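Microcompartments protein (Desulfitobacterium hafniense, PDB 3NWG) is a tandem BMC-domain protein that probably serves as a building block of the shell enclosing a bacterial microcompartment, as its PduT-type relatives do. Local coordinates at residues Val68-Ile73 with Ser104-Ile109; Gly98-Phe103 with Ala153-Ala158; Val110-Ala115 with Val121-Ile126; Ile126-Gly129 with Lys135-Val138. All coordinates share one frame; numbering follows the deposited sequence.

Contact 1: Val68-Ile73 with Ser104-Ile109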
loop_
_atom_site.group_PDB
_atom_site.type_symbol
_atom_site.label_atom_id
_atom_site.label_comp_id
_atom_site.label_asym_id
_atom_site.label_seq_id
_atom_site.Cartn_x
_atom_site.Cartn_y
_atom_site.Cartn_z
ATOM N N VAL A 68 13.336 16.728 24.939
ATOM C CA VAL A 68 12.773 15.496 25.480
ATOM C C VAL A 68 11.427 15.833 26.116
ATOM O O VAL A 68 11.301 16.795 26.888
ATOM C CB VAL A 68 13.713 14.821 26.508
ATOM C CG1 VAL A 68 13.144 13.471 26.975
ATOM C CG2 VAL A 68 15.098 14.629 25.909
ATOM N N LEU A 69 10.410 15.060 25.769
ATOM C CA LEU A 69 9.103 15.274 26.346
ATOM C C LEU A 69 8.848 14.225 27.415
ATOM O O LEU A 69 8.225 14.510 28.448
ATOM C CB LEU A 69 8.027 15.245 25.265
ATOM C CG LEU A 69 8.087 16.352 24.215
ATOM C CD1 LEU A 69 7.019 16.094 23.188
ATOM C CD2 LEU A 69 7.947 17.749 24.835
ATOM N N ASP A 70 9.359 13.021 27.165
ATOM C CA ASP A 70 9.240 11.918 28.104
ATOM C C ASP A 70 10.299 10.849 27.811
ATOM O O ASP A 70 10.660 10.598 26.643
ATOM C CB ASP A 70 7.822 11.320 28.032
ATOM C CG ASP A 70 7.445 10.492 29.270
ATOM O OD1 ASP A 70 8.066 10.656 30.356
ATOM O OD2 ASP A 70 6.497 9.676 29.147
ATOM N N ASP A 71 10.802 10.242 28.884
ATOM C CA ASP A 71 11.644 9.053 28.819
ATOM C C ASP A 71 11.099 8.086 29.856
ATOM O O ASP A 71 10.654 8.511 30.920
ATOM C CB ASP A 71 13.085 9.393 29.162
ATOM C CG ASP A 71 13.221 10.071 30.535
ATOM O OD1 ASP A 71 12.890 11.279 30.656
ATOM O OD2 ASP A 71 13.659 9.397 31.494
ATOM N N PHE A 72 11.119 6.797 29.541
ATOM C CA PHE A 72 10.517 5.794 30.398
ATOM C C PHE A 72 11.206 4.447 30.217
ATOM O O PHE A 72 11.645 4.116 29.114
ATOM C CB PHE A 72 9.020 5.674 30.082
ATOM C CG PHE A 72 8.338 4.518 30.773
ATOM C CD1 PHE A 72 7.995 4.599 32.120
ATOM C CD2 PHE A 72 8.069 3.340 30.082
ATOM C CE1 PHE A 72 7.389 3.532 32.768
ATOM C CE2 PHE A 72 7.461 2.263 30.719
ATOM C CZ PHE A 72 7.121 2.357 32.060
ATOM N N ILE A 73 11.287 3.673 31.300
ATOM C CA ILE A 73 11.841 2.313 31.269
ATOM C C ILE A 73 11.003 1.340 32.084
ATOM O O ILE A 73 10.680 1.607 33.249
ATOM C CB ILE A 73 13.299 2.270 31.785
ATOM C CG1 ILE A 73 14.251 2.967 30.800
ATOM C CG2 ILE A 73 13.746 0.813 32.040
ATOM C CD1 ILE A 73 15.564 3.326 31.411
ATOM N N SER A 104 -1.059 8.211 27.130
ATOM C CA SER A 104 0.398 8.219 26.953
ATOM C C SER A 104 0.923 6.829 26.607
ATOM O O SER A 104 0.355 5.816 27.033
ATOM C CB SER A 104 1.083 8.721 28.222
ATOM O OG SER A 104 1.429 7.643 29.085
ATOM N N ILE A 105 2.027 6.792 25.863
ATOM C CA ILE A 105 2.638 5.533 25.457
ATOM C C ILE A 105 3.203 4.778 26.662
ATOM O O ILE A 105 3.149 3.536 26.713
ATOM C CB ILE A 105 3.733 5.764 24.396
ATOM C CG1 ILE A 105 3.107 6.269 23.088
ATOM C CG2 ILE A 105 4.557 4.491 24.164
ATOM C CD1 ILE A 105 4.089 6.836 22.071
ATOM N N ALA A 106 3.733 5.515 27.636
ATOM C CA ALA A 106 4.264 4.890 28.842
ATOM C C ALA A 106 3.161 4.137 29.595
ATOM O O ALA A 106 3.288 2.943 29.880
ATOM C CB ALA A 106 4.929 5.921 29.741
ATOM N N SER A 107 2.071 4.833 29.906
ATOM C CA SER A 107 0.954 4.193 30.580
ATOM C C SER A 107 0.431 3.022 29.761
ATOM O O SER A 107 0.083 1.987 30.323
ATOM C CB SER A 107 -0.153 5.184 30.884
ATOM O OG SER A 107 -0.450 5.925 29.725
ATOM N N LEU A 108 0.406 3.141 28.441
ATOM C CA LEU A 108 0.008 1.970 27.669
ATOM C C LEU A 108 0.951 0.777 27.881
ATOM O O LEU A 108 0.486 -0.339 28.109
ATOM C CB LEU A 108 -0.157 2.251 26.177
ATOM C CG LEU A 108 -0.859 1.004 25.625
ATOM C CD1 LEU A 108 -2.378 1.096 25.808
ATOM C CD2 LEU A 108 -0.461 0.668 24.215
ATOM N N ILE A 109 2.262 1.002 27.812
ATOM C CA ILE A 109 3.197 -0.097 27.992
ATOM C C ILE A 109 2.959 -0.756 29.335
ATOM O O ILE A 109 2.850 -1.989 29.405
ATOM C CB ILE A 109 4.652 0.359 27.860
ATOM C CG1 ILE A 109 4.979 0.617 26.386
ATOM C CG2 ILE A 109 5.612 -0.688 28.421
ATOM C CD1 ILE A 109 6.109 1.627 26.198
HETATM O O HOH W 1 4.656 8.327 27.368
#
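Phe72 lays one face of its ring over Ala106, the residue on the first turn of helix 105-117 that meets the strand. The methyl CB of Ala106 stands 4.1 Å from the centroid of the Phe72 ring and 21° off its normal, a CH-pi contact displaced toward the rim on the CG side. Ile109, one turn further on, comes instead to the edge, with its CG2 near the ring plane and 4.2 Å from Phe72 CE2; these two side chains slide past each other in opposite directions. The ring reaches both because its CG lies anti to the backbone N (chi1 171°), which extends it from the strand toward the helix. With the ring gone, as in an alanine here, the methyl of Ala106 would probably lose its aromatic cover and Ile109 CG2 its edge contact, opening a gap between strand and helix. Beside the apolar patch, a water donates to Asp70 OD2 (2.9 Å) and accepts from Ala106 N (3.0 Å). The strand belongs to the first BMC domain and the helix to the second, making this a seam between the two repeats. Its chemistry is mixed: an apolar ring contact, and a carboxylate whose charge would probably be favoured by the helix N terminus it approaches through water.

Contact 2: Gly98-Phe103 with Ala153-Ala158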
loop_
_atom_site.group_PDB
_atom_site.type_symbol
_atom_site.label_atom_id
_atom_site.label_comp_id
_atom_site.label_asym_id
_atom_site.label_seq_id
_atom_site.Cartn_x
_atom_site.Cartn_y
_atom_site.Cartn_z
ATOM N N GLY A 98 -10.721 -7.730 24.840
ATOM C CA GLY A 98 -10.441 -6.617 25.726
ATOM C C GLY A 98 -9.624 -5.542 25.033
ATOM O O GLY A 98 -8.770 -5.835 24.203
ATOM N N ILE A 99 -9.913 -4.287 25.362
ATOM C CA ILE A 99 -9.196 -3.146 24.804
ATOM C C ILE A 99 -8.921 -2.144 25.916
ATOM O O ILE A 99 -9.849 -1.759 26.645
ATOM C CB ILE A 99 -10.000 -2.422 23.692
ATOM C CG1 ILE A 99 -10.550 -3.418 22.656
ATOM C CG2 ILE A 99 -9.138 -1.352 23.036
ATOM C CD1 ILE A 99 -11.628 -2.825 21.682
ATOM N N ILE A 100 -7.660 -1.733 26.053
ATOM C CA ILE A 100 -7.296 -0.642 26.959
ATOM C C ILE A 100 -6.723 0.516 26.161
ATOM O O ILE A 100 -5.891 0.313 25.278
ATOM C CB ILE A 100 -6.280 -1.077 28.033
ATOM C CG1 ILE A 100 -6.805 -2.292 28.796
ATOM C CG2 ILE A 100 -5.975 0.088 28.989
ATOM C CD1 ILE A 100 -5.779 -2.977 29.659
ATOM N N GLU A 101 -7.155 1.727 26.492
ATOM C CA GLU A 101 -6.778 2.903 25.733
ATOM C C GLU A 101 -6.352 3.999 26.709
ATOM O O GLU A 101 -7.113 4.363 27.603
ATOM C CB GLU A 101 -7.953 3.330 24.855
ATOM C CG GLU A 101 -7.772 4.560 23.973
ATOM C CD GLU A 101 -9.131 5.103 23.474
ATOM O OE1 GLU A 101 -10.184 4.598 23.926
ATOM O OE2 GLU A 101 -9.173 6.030 22.639
ATOM N N THR A 102 -5.118 4.491 26.542
ATOM C CA THR A 102 -4.505 5.471 27.449
ATOM C C THR A 102 -3.994 6.692 26.679
ATOM O O THR A 102 -3.766 6.627 25.456
ATOM C CB THR A 102 -3.300 4.891 28.285
ATOM O OG1 THR A 102 -2.207 4.597 27.413
ATOM C CG2 THR A 102 -3.669 3.644 29.050
ATOM N N PHE A 103 -3.794 7.783 27.428
ATOM C CA PHE A 103 -3.351 9.071 26.908
ATOM C C PHE A 103 -1.841 9.161 26.611
ATOM O O PHE A 103 -1.395 10.085 25.924
ATOM C CB PHE A 103 -3.757 10.191 27.887
ATOM C CG PHE A 103 -5.220 10.580 27.813
ATOM C CD1 PHE A 103 -5.742 11.185 26.662
ATOM C CD2 PHE A 103 -6.065 10.363 28.899
ATOM C CE1 PHE A 103 -7.084 11.552 26.585
ATOM C CE2 PHE A 103 -7.437 10.728 28.840
ATOM C CZ PHE A 103 -7.940 11.325 27.674
ATOM N N ALA A 153 -6.855 -5.297 35.986
ATOM C CA ALA A 153 -5.492 -5.159 36.493
ATOM C C ALA A 153 -4.664 -4.222 35.614
ATOM O O ALA A 153 -4.000 -3.316 36.115
ATOM C CB ALA A 153 -4.817 -6.521 36.596
ATOM N N GLY A 154 -4.720 -4.442 34.303
ATOM C CA GLY A 154 -4.089 -3.559 33.344
ATOM C C GLY A 154 -4.490 -2.104 33.498
ATOM O O GLY A 154 -3.785 -1.217 33.032
ATOM N N VAL A 155 -5.600 -1.853 34.179
ATOM C CA VAL A 155 -6.149 -0.519 34.274
ATOM C C VAL A 155 -5.891 0.153 35.613
ATOM O O VAL A 155 -5.800 1.379 35.677
ATOM C CB VAL A 155 -7.657 -0.521 33.895
ATOM C CG1 VAL A 155 -8.450 0.534 34.655
ATOM C CG2 VAL A 155 -7.803 -0.320 32.394
HETATM N N MSE A 156 -5.759 -0.634 36.677
HETATM C CA MSE A 156 -5.525 -0.077 38.013
HETATM C C MSE A 156 -4.555 1.133 38.047
HETATM O O MSE A 156 -4.955 2.243 38.425
HETATM C CB MSE A 156 -5.044 -1.170 38.963
HETATM C CG MSE A 156 -6.147 -2.000 39.594
HETATM SE SE MSE A 156 -7.330 -0.993 40.819
HETATM C CE MSE A 156 -6.002 -0.298 42.111
ATOM N N LEU A 157 -3.304 0.919 37.627
ATOM C CA LEU A 157 -2.257 1.962 37.659
ATOM C C LEU A 157 -2.622 3.201 36.832
ATOM O O LEU A 157 -2.601 4.326 37.356
ATOM C CB LEU A 157 -0.890 1.421 37.198
ATOM C CG LEU A 157 -0.454 -0.052 37.354
ATOM C CD1 LEU A 157 -0.281 -0.444 38.845
ATOM C CD2 LEU A 157 -1.374 -1.058 36.564
ATOM N N ALA A 158 -2.962 2.984 35.556
ATOM C CA ALA A 158 -3.329 4.062 34.629
ATOM C C ALA A 158 -4.455 4.978 35.117
ATOM O O ALA A 158 -4.398 6.195 34.940
ATOM C CB ALA A 158 -3.681 3.491 33.269
#
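Ile100 makes the close part of this contact, using both branches of its side chain against helix 144-160. Its CG2, anti to the backbone N, approaches CG2 of Val155 to 3.9 Å, the two side chains crossing obliquely. The other branch, CG1 with its terminal methyl, is anti to the carbonyl carbon (chi1 -55°) and carries CD1 to the backbone of Gly154, 4.1 Å from Gly154 CA. Side-chain bulk would have little room at this glycine: a beta-carbon there would fall 2.8 Å from CD1 of Ile100. The strand, 96-102, is an inner one of the four-stranded antiparallel sheet of the second BMC domain, and residues 98-102 and 153-158 run at 12° to each other, the helix-on-sheet layer of the BMC fold. On the opposite side of the strand, Glu101 turns from the helix and accepts a hydrogen bond from Ile13 N of a neighbouring subunit. Further along, the packing slackens to a single methyl pair, Thr102 CG2 and Ala158 CB at 4.2 Å, while the hydroxyl of Thr102 is engaged by the carbonyl of Ser104. Val155 lies at the more open margin, where the next residue of the helix, Met156 (a selenomethionine), is exposed to solvent.

Contact 3: Val110-Ala115 with Val121-Ile126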
loop_
_atom_site.group_PDB
_atom_site.type_symbol
_atom_site.label_atom_id
_atom_site.label_comp_id
_atom_site.label_asym_id
_atom_site.label_seq_id
_atom_site.Cartn_x
_atom_site.Cartn_y
_atom_site.Cartn_z
ATOM N N VAL A 110 2.853 0.059 30.386
ATOM C CA VAL A 110 2.594 -0.453 31.728
ATOM C C VAL A 110 1.309 -1.312 31.745
ATOM O O VAL A 110 1.306 -2.422 32.298
ATOM C CB VAL A 110 2.487 0.684 32.771
ATOM C CG1 VAL A 110 1.860 0.175 34.047
ATOM C CG2 VAL A 110 3.834 1.256 33.078
ATOM N N ALA A 111 0.241 -0.805 31.119
ATOM C CA ALA A 111 -1.059 -1.473 31.115
ATOM C C ALA A 111 -1.031 -2.782 30.340
ATOM O O ALA A 111 -1.541 -3.801 30.820
ATOM C CB ALA A 111 -2.121 -0.566 30.554
ATOM N N ALA A 112 -0.445 -2.748 29.146
ATOM C CA ALA A 112 -0.284 -3.952 28.344
ATOM C C ALA A 112 0.523 -5.001 29.117
ATOM O O ALA A 112 0.153 -6.165 29.147
ATOM C CB ALA A 112 0.370 -3.630 27.002
ATOM N N ASP A 113 1.605 -4.567 29.763
ATOM C CA ASP A 113 2.507 -5.475 30.459
ATOM C C ASP A 113 1.813 -6.080 31.669
ATOM O O ASP A 113 1.907 -7.283 31.910
ATOM C CB ASP A 113 3.805 -4.755 30.854
ATOM C CG ASP A 113 4.770 -5.651 31.636
ATOM O OD1 ASP A 113 5.340 -6.619 31.057
ATOM O OD2 ASP A 113 4.962 -5.371 32.848
ATOM N N THR A 114 1.102 -5.249 32.423
ATOM C CA THR A 114 0.326 -5.757 33.544
ATOM C C THR A 114 -0.783 -6.702 33.045
ATOM O O THR A 114 -1.003 -7.767 33.612
ATOM C CB THR A 114 -0.232 -4.606 34.422
ATOM O OG1 THR A 114 0.861 -3.903 35.034
ATOM C CG2 THR A 114 -1.138 -5.153 35.536
ATOM N N ALA A 115 -1.450 -6.332 31.961
ATOM C CA ALA A 115 -2.479 -7.198 31.402
ATOM C C ALA A 115 -1.892 -8.562 31.065
ATOM O O ALA A 115 -2.385 -9.571 31.535
ATOM C CB ALA A 115 -3.140 -6.562 30.170
ATOM N N VAL A 121 -4.141 -14.689 28.818
ATOM C CA VAL A 121 -4.594 -13.891 27.687
ATOM C C VAL A 121 -3.477 -13.902 26.648
ATOM O O VAL A 121 -2.350 -14.285 26.952
ATOM C CB VAL A 121 -4.944 -12.419 28.100
ATOM C CG1 VAL A 121 -6.211 -12.367 28.948
ATOM C CG2 VAL A 121 -3.786 -11.763 28.836
ATOM N N ASP A 122 -3.797 -13.511 25.423
ATOM C CA ASP A 122 -2.783 -13.201 24.430
ATOM C C ASP A 122 -3.057 -11.798 23.940
ATOM O O ASP A 122 -4.183 -11.496 23.557
ATOM C CB ASP A 122 -2.822 -14.201 23.271
ATOM C CG ASP A 122 -2.407 -15.615 23.701
ATOM O OD1 ASP A 122 -1.201 -15.845 23.983
ATOM O OD2 ASP A 122 -3.293 -16.505 23.759
ATOM N N LEU A 123 -2.050 -10.925 23.981
ATOM C CA LEU A 123 -2.195 -9.579 23.417
ATOM C C LEU A 123 -2.367 -9.745 21.923
ATOM O O LEU A 123 -1.746 -10.623 21.323
ATOM C CB LEU A 123 -0.986 -8.686 23.729
ATOM C CG LEU A 123 -0.519 -8.454 25.176
ATOM C CD1 LEU A 123 0.532 -7.382 25.211
ATOM C CD2 LEU A 123 -1.644 -8.084 26.128
ATOM N N VAL A 124 -3.238 -8.939 21.330
ATOM C CA VAL A 124 -3.527 -9.067 19.901
ATOM C C VAL A 124 -2.780 -7.993 19.111
ATOM O O VAL A 124 -2.082 -8.307 18.149
ATOM C CB VAL A 124 -5.039 -9.050 19.596
ATOM C CG1 VAL A 124 -5.284 -9.228 18.112
ATOM C CG2 VAL A 124 -5.745 -10.139 20.372
ATOM N N GLU A 125 -2.927 -6.734 19.521
ATOM C CA GLU A 125 -2.147 -5.644 18.940
ATOM C C GLU A 125 -1.961 -4.463 19.886
ATOM O O GLU A 125 -2.724 -4.264 20.833
ATOM C CB GLU A 125 -2.721 -5.187 17.586
ATOM C CG GLU A 125 -3.903 -4.229 17.631
ATOM C CD GLU A 125 -4.357 -3.795 16.232
ATOM O OE1 GLU A 125 -5.373 -3.055 16.114
ATOM O OE2 GLU A 125 -3.704 -4.200 15.239
ATOM N N ILE A 126 -0.913 -3.701 19.616
ATOM C CA ILE A 126 -0.639 -2.463 20.313
ATOM C C ILE A 126 -0.534 -1.357 19.274
ATOM O O ILE A 126 0.115 -1.516 18.244
ATOM C CB ILE A 126 0.649 -2.568 21.156
ATOM C CG1 ILE A 126 0.398 -3.484 22.364
ATOM C CG2 ILE A 126 1.130 -1.189 21.582
ATOM C CD1 ILE A 126 1.631 -3.803 23.222
#
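Ala112 and Ala115 bring no flat side chain to Val121, Leu123 and Ile126, and the planar groups of this contact are the peptide carbonyls of the helix, each met by methyls. Leu123 sets both its methyls near Ala112 O, with CD2 at 4.0 Å from that oxygen, and Val121 CG2 lies 3.7 Å from Ala115 O. These are van der Waals approaches. Between aliphatic groups the hub is Ala112, whose CB touches Leu123 CD1 at 4.2 Å and Ile126 CD1 at 4.0 Å, so that two branched side chains of the strand converge on one methyl. Ile126 extends to it through CG1, which is anti to the carbonyl carbon (chi1 -71°). Leu123 and Ile126 are three residues apart, an odd spacing that in a regular strand would put them on opposite faces; the classic beta bulge at Val124 and Glu125, both facing Thr139, shifts the alternation and turns both toward the helix. Helix 79-85 also packs against the pair, with Val81 on Leu123 and both Ala84 and Ile85 on Ile126. The small residues of helix 105-117 allow it to lie close over the sheet. Strand 96-102, this helix and strand 122-127 form a beta-alpha-beta crossover, with strand 136-142 between the two parallel strands, the first half of the ferredoxin-like beta-alpha-beta-beta-alpha-beta arrangement of a BMC domain.

Contact 4: Ile126-Gly129 with Lys135-Val138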
loop_
_atom_site.group_PDB
_atom_site.type_symbol
_atom_site.label_atom_id
_atom_site.label_comp_id
_atom_site.label_asym_id
_atom_site.label_seq_id
_atom_site.Cartn_x
_atom_site.Cartn_y
_atom_site.Cartn_z
ATOM N N ILE A 126 -0.913 -3.701 19.616
ATOM C CA ILE A 126 -0.639 -2.463 20.313
ATOM C C ILE A 126 -0.534 -1.357 19.274
ATOM O O ILE A 126 0.115 -1.516 18.244
ATOM C CB ILE A 126 0.649 -2.568 21.156
ATOM C CG1 ILE A 126 0.398 -3.484 22.364
ATOM C CG2 ILE A 126 1.130 -1.189 21.582
ATOM C CD1 ILE A 126 1.631 -3.803 23.222
ATOM N N ARG A 127 -1.196 -0.240 19.527
ATOM C CA ARG A 127 -1.065 0.881 18.627
ATOM C C ARG A 127 -0.568 2.094 19.369
ATOM O O ARG A 127 -1.296 2.724 20.127
ATOM C CB ARG A 127 -2.375 1.165 17.895
ATOM C CG ARG A 127 -2.815 0.049 16.957
ATOM C CD ARG A 127 -2.354 0.258 15.531
ATOM N NE ARG A 127 -3.393 -0.219 14.618
ATOM C CZ ARG A 127 -4.314 0.559 14.042
ATOM N NH1 ARG A 127 -5.229 0.021 13.240
ATOM N NH2 ARG A 127 -4.325 1.877 14.258
ATOM N N ILE A 128 0.710 2.369 19.157
ATOM C CA ILE A 128 1.362 3.600 19.562
ATOM C C ILE A 128 1.053 4.682 18.511
ATOM O O ILE A 128 1.091 4.404 17.309
ATOM C CB ILE A 128 2.883 3.331 19.669
ATOM C CG1 ILE A 128 3.290 3.081 21.117
ATOM C CG2 ILE A 128 3.708 4.479 19.125
ATOM C CD1 ILE A 128 2.738 1.818 21.724
ATOM N N GLY A 129 0.732 5.900 18.939
ATOM C CA GLY A 129 0.493 6.980 17.973
ATOM C C GLY A 129 -0.928 7.531 17.986
ATOM O O GLY A 129 -1.308 8.215 18.943
ATOM N N LYS A 135 -3.189 9.095 21.791
ATOM C CA LYS A 135 -3.850 7.928 22.381
ATOM C C LYS A 135 -3.259 6.634 21.846
ATOM O O LYS A 135 -3.066 6.471 20.641
ATOM C CB LYS A 135 -5.365 7.942 22.090
ATOM C CG LYS A 135 -6.187 8.973 22.870
ATOM C CD LYS A 135 -7.654 8.901 22.466
ATOM C CE LYS A 135 -8.490 9.939 23.200
ATOM N NZ LYS A 135 -9.848 10.134 22.593
ATOM N N SER A 136 -2.975 5.717 22.754
ATOM C CA SER A 136 -2.469 4.428 22.378
ATOM C C SER A 136 -3.460 3.396 22.902
ATOM O O SER A 136 -4.254 3.701 23.796
ATOM C CB SER A 136 -1.074 4.220 22.984
ATOM O OG SER A 136 -0.186 5.259 22.611
ATOM N N PHE A 137 -3.430 2.190 22.337
ATOM C CA PHE A 137 -4.271 1.122 22.840
ATOM C C PHE A 137 -3.735 -0.293 22.660
ATOM O O PHE A 137 -2.925 -0.555 21.773
ATOM C CB PHE A 137 -5.709 1.253 22.327
ATOM C CG PHE A 137 -5.875 0.959 20.874
ATOM C CD1 PHE A 137 -5.910 2.001 19.945
ATOM C CD2 PHE A 137 -6.038 -0.363 20.429
ATOM C CE1 PHE A 137 -6.086 1.731 18.583
ATOM C CE2 PHE A 137 -6.210 -0.647 19.073
ATOM C CZ PHE A 137 -6.242 0.401 18.143
ATOM N N VAL A 138 -4.189 -1.184 23.543
ATOM C CA VAL A 138 -3.884 -2.605 23.477
ATOM C C VAL A 138 -5.180 -3.413 23.403
ATOM O O VAL A 138 -6.163 -3.082 24.067
ATOM C CB VAL A 138 -2.966 -3.072 24.655
ATOM C CG1 VAL A 138 -3.616 -2.842 26.001
ATOM C CG2 VAL A 138 -2.557 -4.537 24.503
#
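Phe137 has its CG placed between the backbone N and the carbonyl carbon (chi1 71°), a rotation that swings the ring across toward the neighbouring strand, where Arg127 CG, anti to its own carbonyl carbon, meets it. The two side chains lie alongside each other and point the same way. Arg127 CB sits over one face of the ring, 4.0 Å from the centroid of Phe137 in a CH-pi contact, and Arg127 CG comes to 3.6 Å from Phe137 CZ. Beyond this the arginine chain bends at chi2 (-94°) and again at chi3, and its guanidinium plane stands 47° from that of the ring; the aliphatic base, CB and CG, is what meets the ring. Beneath them the backbones form an antiparallel hydrogen-bonded pair. Arg127 N donates to Phe137 O (2.9 Å), and Phe137 N returns a bond to Arg127 O (3.1 Å). On the other face of the sheet, in a non-hydrogen-bonded pair, Ile126 CG1 packs against Val138 CG2 at 3.8 Å. At the end of the hairpin arm, Gly129 adopts backbone angles that a beta-carbon would obstruct. Ile13 of a neighbouring subunit also packs on Phe137. A serine in place of Phe137 would probably leave the aliphatic base of Arg127 without its cover and remove one of the surfaces that Ile13 of that subunit packs on. The chemistry is thus divided: two backbone bonds fix the register, while the ring shields the arginine methylenes and leaves the charged group to partners elsewhere, among them a weak, long ion pair with Glu125.

Read from the N terminus, strand 68-74 of the first BMC domain opens contact 1, which closes at Ser104-Ile109 and so ties the first domain to the leading helix of the second. Before it closes, contact 2 has already opened at Gly98-Phe103, and the two cross along the chain. Contact 2 does not close until Ala153-Ala158, and its long loop encloses contacts 3 and 4. These follow in series: contact 3 joins helix 105-117 to strand 122-127, and contact 4 begins at its last residue, Ile126, to close the hairpin with strand 136-142. That strand neighbours 96-102 in the sheet; contacts 2 and 3 lay helices 144-160 and 105-117 on one sheet, while contact 4 pairs two of its strands.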